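PDB 1UJN: dehydroquinate synthase, which probably catalyses the conversion of 3-deoxy-D-arabino-heptulosonate 7-phosphate to 3-dehydroquinate with release of phosphate, in the chorismate pathway. Local coordinates for residues A[174-188]-A[202-214]. Residues are numbered along the deposited sequence; the frame is centred on the assembly and turned at random.
Sequences AFKHGLIAGDEALLK and FLARAVAVKVRVT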
loop_
_atom_site.group_PDB
_atom_site.type_symbol
_atom_site.label_atom_id
_atom_site.label_comp_id
_atom_site.label_asym_id
_atom_site.label_seq_id
_atom_site.Cartn_x
_atom_site.Cartn_y
_atom_site.Cartn_z
ATOM N N ALA A 174 22.799 -15.955 4.667
ATOM C CA ALA A 174 23.414 -16.498 3.458
ATOM C C ALA A 174 23.601 -18.004 3.660
ATOM O O ALA A 174 23.352 -18.809 2.758
ATOM C CB ALA A 174 24.762 -15.825 3.212
ATOM N N PHE A 175 24.043 -18.364 4.858
ATOM C CA PHE A 175 24.265 -19.753 5.240
ATOM C C PHE A 175 22.951 -20.506 5.064
ATOM O O PHE A 175 22.920 -21.629 4.561
ATOM C CB PHE A 175 24.706 -19.811 6.704
ATOM C CG PHE A 175 25.031 -21.193 7.192
ATOM C CD1 PHE A 175 26.348 -21.644 7.217
ATOM C CD2 PHE A 175 24.023 -22.041 7.635
ATOM C CE1 PHE A 175 26.659 -22.923 7.679
ATOM C CE2 PHE A 175 24.321 -23.325 8.100
ATOM C CZ PHE A 175 25.643 -23.764 8.121
ATOM N N LYS A 176 21.865 -19.875 5.497
ATOM C CA LYS A 176 20.534 -20.460 5.387
ATOM C C LYS A 176 20.208 -20.750 3.916
ATOM O O LYS A 176 19.686 -21.823 3.587
ATOM C CB LYS A 176 19.502 -19.500 5.972
ATOM C CG LYS A 176 18.086 -20.054 6.033
ATOM C CD LYS A 176 17.092 -18.957 6.398
ATOM C CE LYS A 176 16.994 -17.920 5.281
ATOM N NZ LYS A 176 15.957 -16.890 5.569
ATOM N N HIS A 177 20.513 -19.796 3.034
ATOM C CA HIS A 177 20.266 -19.987 1.603
ATOM C C HIS A 177 21.078 -21.180 1.106
ATOM O O HIS A 177 20.648 -21.907 0.204
ATOM C CB HIS A 177 20.676 -18.751 0.793
ATOM C CG HIS A 177 19.861 -17.531 1.080
ATOM N ND1 HIS A 177 20.213 -16.276 0.631
ATOM C CD2 HIS A 177 18.712 -17.372 1.780
ATOM C CE1 HIS A 177 19.316 -15.398 1.040
ATOM N NE2 HIS A 177 18.395 -16.036 1.739
ATOM N N GLY A 178 22.257 -21.363 1.692
ATOM C CA GLY A 178 23.117 -22.471 1.312
ATOM C C GLY A 178 22.433 -23.798 1.578
ATOM O O GLY A 178 22.454 -24.704 0.737
ATOM N N LEU A 179 21.817 -23.913 2.750
ATOM C CA LEU A 179 21.115 -25.134 3.119
ATOM C C LEU A 179 19.883 -25.336 2.236
ATOM O O LEU A 179 19.556 -26.462 1.858
ATOM C CB LEU A 179 20.689 -25.073 4.588
ATOM C CG LEU A 179 21.811 -25.060 5.628
ATOM C CD1 LEU A 179 21.213 -24.899 7.016
ATOM C CD2 LEU A 179 22.614 -26.353 5.536
ATOM N N ILE A 180 19.206 -24.241 1.906
ATOM C CA ILE A 180 18.008 -24.301 1.077
ATOM C C ILE A 180 18.311 -24.710 -0.367
ATOM O O ILE A 180 17.635 -25.574 -0.930
ATOM C CB ILE A 180 17.276 -22.943 1.065
ATOM C CG1 ILE A 180 16.748 -22.622 2.467
ATOM C CG2 ILE A 180 16.122 -22.980 0.075
ATOM C CD1 ILE A 180 16.099 -21.259 2.583
ATOM N N ALA A 181 19.330 -24.097 -0.959
ATOM C CA ALA A 181 19.695 -24.391 -2.343
ATOM C C ALA A 181 20.612 -25.602 -2.505
ATOM O O ALA A 181 20.650 -26.219 -3.574
ATOM C CB ALA A 181 20.350 -23.164 -2.972
ATOM N N GLY A 182 21.343 -25.945 -1.450
ATOM C CA GLY A 182 22.268 -27.060 -1.531
ATOM C C GLY A 182 23.599 -26.540 -2.043
ATOM O O GLY A 182 24.397 -27.280 -2.618
ATOM N N ASP A 183 23.830 -25.247 -1.834
ATOM C CA ASP A 183 25.055 -24.587 -2.269
ATOM C C ASP A 183 26.097 -24.621 -1.152
ATOM O O ASP A 183 26.061 -23.801 -0.234
ATOM C CB ASP A 183 24.756 -23.133 -2.648
ATOM C CG ASP A 183 25.887 -22.484 -3.423
ATOM O OD1 ASP A 183 27.063 -22.733 -3.090
ATOM O OD2 ASP A 183 25.600 -21.717 -4.366
ATOM N N GLU A 184 27.027 -25.566 -1.244
ATOM C CA GLU A 184 28.086 -25.730 -0.249
ATOM C C GLU A 184 28.925 -24.461 -0.055
ATOM O O GLU A 184 29.443 -24.211 1.035
ATOM C CB GLU A 184 29.003 -26.884 -0.663
ATOM C CG GLU A 184 30.080 -27.254 0.346
ATOM C CD GLU A 184 29.550 -28.101 1.495
ATOM O OE1 GLU A 184 28.883 -29.124 1.224
ATOM O OE2 GLU A 184 29.813 -27.751 2.667
ATOM N N ALA A 185 29.062 -23.669 -1.115
ATOM C CA ALA A 185 29.855 -22.444 -1.052
ATOM C C ALA A 185 29.303 -21.437 -0.044
ATOM O O ALA A 185 30.063 -20.710 0.603
ATOM C CB ALA A 185 29.937 -21.806 -2.437
ATOM N N LEU A 186 27.983 -21.397 0.090
ATOM C CA LEU A 186 27.350 -20.464 1.016
ATOM C C LEU A 186 27.454 -20.898 2.476
ATOM O O LEU A 186 27.094 -20.145 3.385
ATOM C CB LEU A 186 25.884 -20.259 0.622
ATOM C CG LEU A 186 25.711 -19.449 -0.664
ATOM C CD1 LEU A 186 24.250 -19.395 -1.070
ATOM C CD2 LEU A 186 26.254 -18.031 -0.425
ATOM N N LEU A 187 27.954 -22.108 2.708
ATOM C CA LEU A 187 28.109 -22.601 4.074
ATOM C C LEU A 187 29.505 -22.260 4.594
ATOM O O LEU A 187 29.803 -22.444 5.772
ATOM C CB LEU A 187 27.895 -24.120 4.122
ATOM C CG LEU A 187 26.573 -24.667 3.575
ATOM C CD1 LEU A 187 26.505 -26.170 3.822
ATOM C CD2 LEU A 187 25.393 -23.969 4.245
ATOM N N LYS A 188 30.349 -21.751 3.704
ATOM C CA LYS A 188 31.726 -21.386 4.032
ATOM C C LYS A 188 31.802 -19.902 4.403
ATOM O O LYS A 188 31.909 -19.041 3.526
ATOM C CB LYS A 188 32.614 -21.685 2.818
ATOM C CG LYS A 188 34.095 -21.377 2.984
ATOM C CD LYS A 188 34.824 -21.640 1.667
ATOM C CE LYS A 188 36.322 -21.371 1.768
ATOM N NZ LYS A 188 37.019 -22.353 2.647
ATOM N N PHE A 202 30.804 -13.905 -2.649
ATOM C CA PHE A 202 29.991 -14.636 -1.684
ATOM C C PHE A 202 28.613 -13.983 -1.555
ATOM O O PHE A 202 27.588 -14.664 -1.601
ATOM C CB PHE A 202 30.666 -14.652 -0.308
ATOM C CG PHE A 202 29.883 -15.400 0.738
ATOM C CD1 PHE A 202 30.089 -16.761 0.941
ATOM C CD2 PHE A 202 28.911 -14.749 1.491
ATOM C CE1 PHE A 202 29.336 -17.468 1.878
ATOM C CE2 PHE A 202 28.151 -15.446 2.430
ATOM C CZ PHE A 202 28.362 -16.807 2.625
ATOM N N LEU A 203 28.589 -12.666 -1.388
ATOM C CA LEU A 203 27.313 -11.957 -1.249
ATOM C C LEU A 203 26.456 -12.061 -2.503
ATOM O O LEU A 203 25.233 -12.243 -2.421
ATOM C CB LEU A 203 27.555 -10.489 -0.876
ATOM C CG LEU A 203 28.055 -10.274 0.562
ATOM C CD1 LEU A 203 28.367 -8.808 0.796
ATOM C CD2 LEU A 203 27.005 -10.757 1.555
ATOM N N ALA A 204 27.091 -11.953 -3.664
ATOM C CA ALA A 204 26.368 -12.059 -4.928
ATOM C C ALA A 204 25.762 -13.449 -5.032
ATOM O O ALA A 204 24.638 -13.615 -5.507
ATOM C CB ALA A 204 27.308 -11.806 -6.095
ATOM N N ARG A 205 26.505 -14.455 -4.582
ATOM C CA ARG A 205 25.999 -15.816 -4.632
ATOM C C ARG A 205 24.802 -15.962 -3.690
ATOM O O ARG A 205 23.812 -16.615 -4.023
ATOM C CB ARG A 205 27.101 -16.812 -4.248
ATOM C CG ARG A 205 26.643 -18.261 -4.260
ATOM C CD ARG A 205 27.795 -19.215 -3.967
ATOM N NE ARG A 205 28.680 -19.367 -5.116
ATOM C CZ ARG A 205 28.380 -20.059 -6.213
ATOM N NH1 ARG A 205 27.211 -20.678 -6.323
ATOM N NH2 ARG A 205 29.251 -20.128 -7.209
ATOM N N ALA A 206 24.894 -15.341 -2.518
ATOM C CA ALA A 206 23.821 -15.413 -1.530
ATOM C C ALA A 206 22.529 -14.794 -2.067
ATOM O O ALA A 206 21.447 -15.363 -1.917
ATOM C CB ALA A 206 24.246 -14.704 -0.251
ATOM N N VAL A 207 22.642 -13.629 -2.689
ATOM C CA VAL A 207 21.466 -12.958 -3.236
ATOM C C VAL A 207 20.860 -13.766 -4.376
ATOM O O VAL A 207 19.641 -13.890 -4.486
ATOM C CB VAL A 207 21.812 -11.549 -3.770
ATOM C CG1 VAL A 207 20.553 -10.886 -4.320
ATOM C CG2 VAL A 207 22.411 -10.698 -2.654
ATOM N N ALA A 208 21.721 -14.328 -5.217
ATOM C CA ALA A 208 21.266 -15.117 -6.357
ATOM C C ALA A 208 20.367 -16.275 -5.933
ATOM O O ALA A 208 19.436 -16.637 -6.653
ATOM C CB ALA A 208 22.468 -15.632 -7.140
ATOM N N VAL A 209 20.632 -16.856 -4.765
ATOM C CA VAL A 209 19.808 -17.965 -4.295
ATOM C C VAL A 209 18.389 -17.517 -3.948
ATOM O O VAL A 209 17.420 -18.197 -4.291
ATOM C CB VAL A 209 20.430 -18.662 -3.063
ATOM C CG1 VAL A 209 19.486 -19.743 -2.542
ATOM C CG2 VAL A 209 21.764 -19.272 -3.438
ATOM N N LYS A 210 18.256 -16.375 -3.274
ATOM C CA LYS A 210 16.925 -15.902 -2.925
ATOM C C LYS A 210 16.179 -15.491 -4.184
ATOM O O LYS A 210 14.962 -15.627 -4.261
ATOM C CB LYS A 210 16.976 -14.727 -1.936
ATOM C CG LYS A 210 15.584 -14.338 -1.447
ATOM C CD LYS A 210 15.590 -13.340 -0.296
ATOM C CE LYS A 210 14.159 -13.078 0.168
ATOM N NZ LYS A 210 14.047 -12.050 1.251
ATOM N N VAL A 211 16.902 -14.987 -5.178
ATOM C CA VAL A 211 16.252 -14.598 -6.422
ATOM C C VAL A 211 15.597 -15.818 -7.076
ATOM O O VAL A 211 14.428 -15.772 -7.457
ATOM C CB VAL A 211 17.251 -13.973 -7.425
ATOM C CG1 VAL A 211 16.586 -13.815 -8.789
ATOM C CG2 VAL A 211 17.714 -12.604 -6.917
ATOM N N ARG A 212 16.347 -16.909 -7.193
ATOM C CA ARG A 212 15.832 -18.129 -7.818
ATOM C C ARG A 212 14.616 -18.711 -7.111
ATOM O O ARG A 212 13.580 -18.961 -7.735
ATOM C CB ARG A 212 16.919 -19.203 -7.881
ATOM C CG ARG A 212 18.047 -18.902 -8.849
ATOM C CD ARG A 212 18.719 -20.193 -9.301
ATOM N NE ARG A 212 19.264 -20.956 -8.182
ATOM C CZ ARG A 212 20.341 -20.600 -7.487
ATOM N NH1 ARG A 212 20.998 -19.489 -7.794
ATOM N NH2 ARG A 212 20.761 -21.358 -6.482
ATOM N N VAL A 213 14.751 -18.944 -5.810
ATOM C CA VAL A 213 13.663 -19.505 -5.020
ATOM C C VAL A 213 12.395 -18.659 -5.117
ATOM O O VAL A 213 11.287 -19.186 -5.231
ATOM C CB VAL A 213 14.065 -19.610 -3.542
ATOM C CG1 VAL A 213 12.913 -20.170 -2.733
ATOM C CG2 VAL A 213 15.299 -20.485 -3.405
ATOM N N THR A 214 12.571 -17.344 -5.075
ATOM C CA THR A 214 11.458 -16.414 -5.142
ATOM C C THR A 214 10.707 -16.431 -6.468
ATOM O O THR A 214 9.478 -16.360 -6.490
ATOM C CB THR A 214 11.940 -14.982 -4.862
ATOM O OG1 THR A 214 12.429 -14.906 -3.517
ATOM C CG2 THR A 214 10.806 -13.984 -5.047
HETATM O O HOH W 1 23.441 -21.714 -5.623
#
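Leu186 wedges its two methyls against the helix that carries Phe202, Ala206 and Val209. Leu186 CD2 sits over one face of the Phe202 ring, 4.0 Å from its centroid and offset toward the rim, a CH-pi contact. Leu186 CD1 presses on Val209 CG2 at 3.4 Å, tight for two carbons. Ala174 CB meets Phe202 CE2 at 3.5 Å and also touches Ala206 CB. The other methyl of Val209, CG1, lies against His177 CB and Ala181 CB. With CG anti to the carbonyl carbon (chi1 -66°), the His177 ring turns its ND1 to Ala206 O, 3.0 Å away. The bond is bent, and ND1 lies above the carbonyl plane. Helix segments 174-181 and 202-214 cross here at 52°, their axes 9.1 Å apart at closest approach, within the helical C-terminal part of the dehydroquinate synthase fold. Glu173, a predicted zinc ligand, directly precedes Ala174, and the side chains of Glu173 and His177 lie about 5 Å apart. A leucine in place of His177 would probably leave Ala206 O without its side-chain donor and the crossing without this polar tie. Lys210 passes the imidazole with its CB and carries NZ on to Asp125 and Val128 O. At the more exposed border, Arg205 bends at chi3 and gives NH1 to the syn lone pair of Asp183 OD2 at 2.7 Å, a salt bridge with the two planes 67° apart. Ala185 CB lies alongside Arg205 CD. A water donates to the same OD2 and accepts from Arg212 NH2, linking a second arginine to the carboxylate.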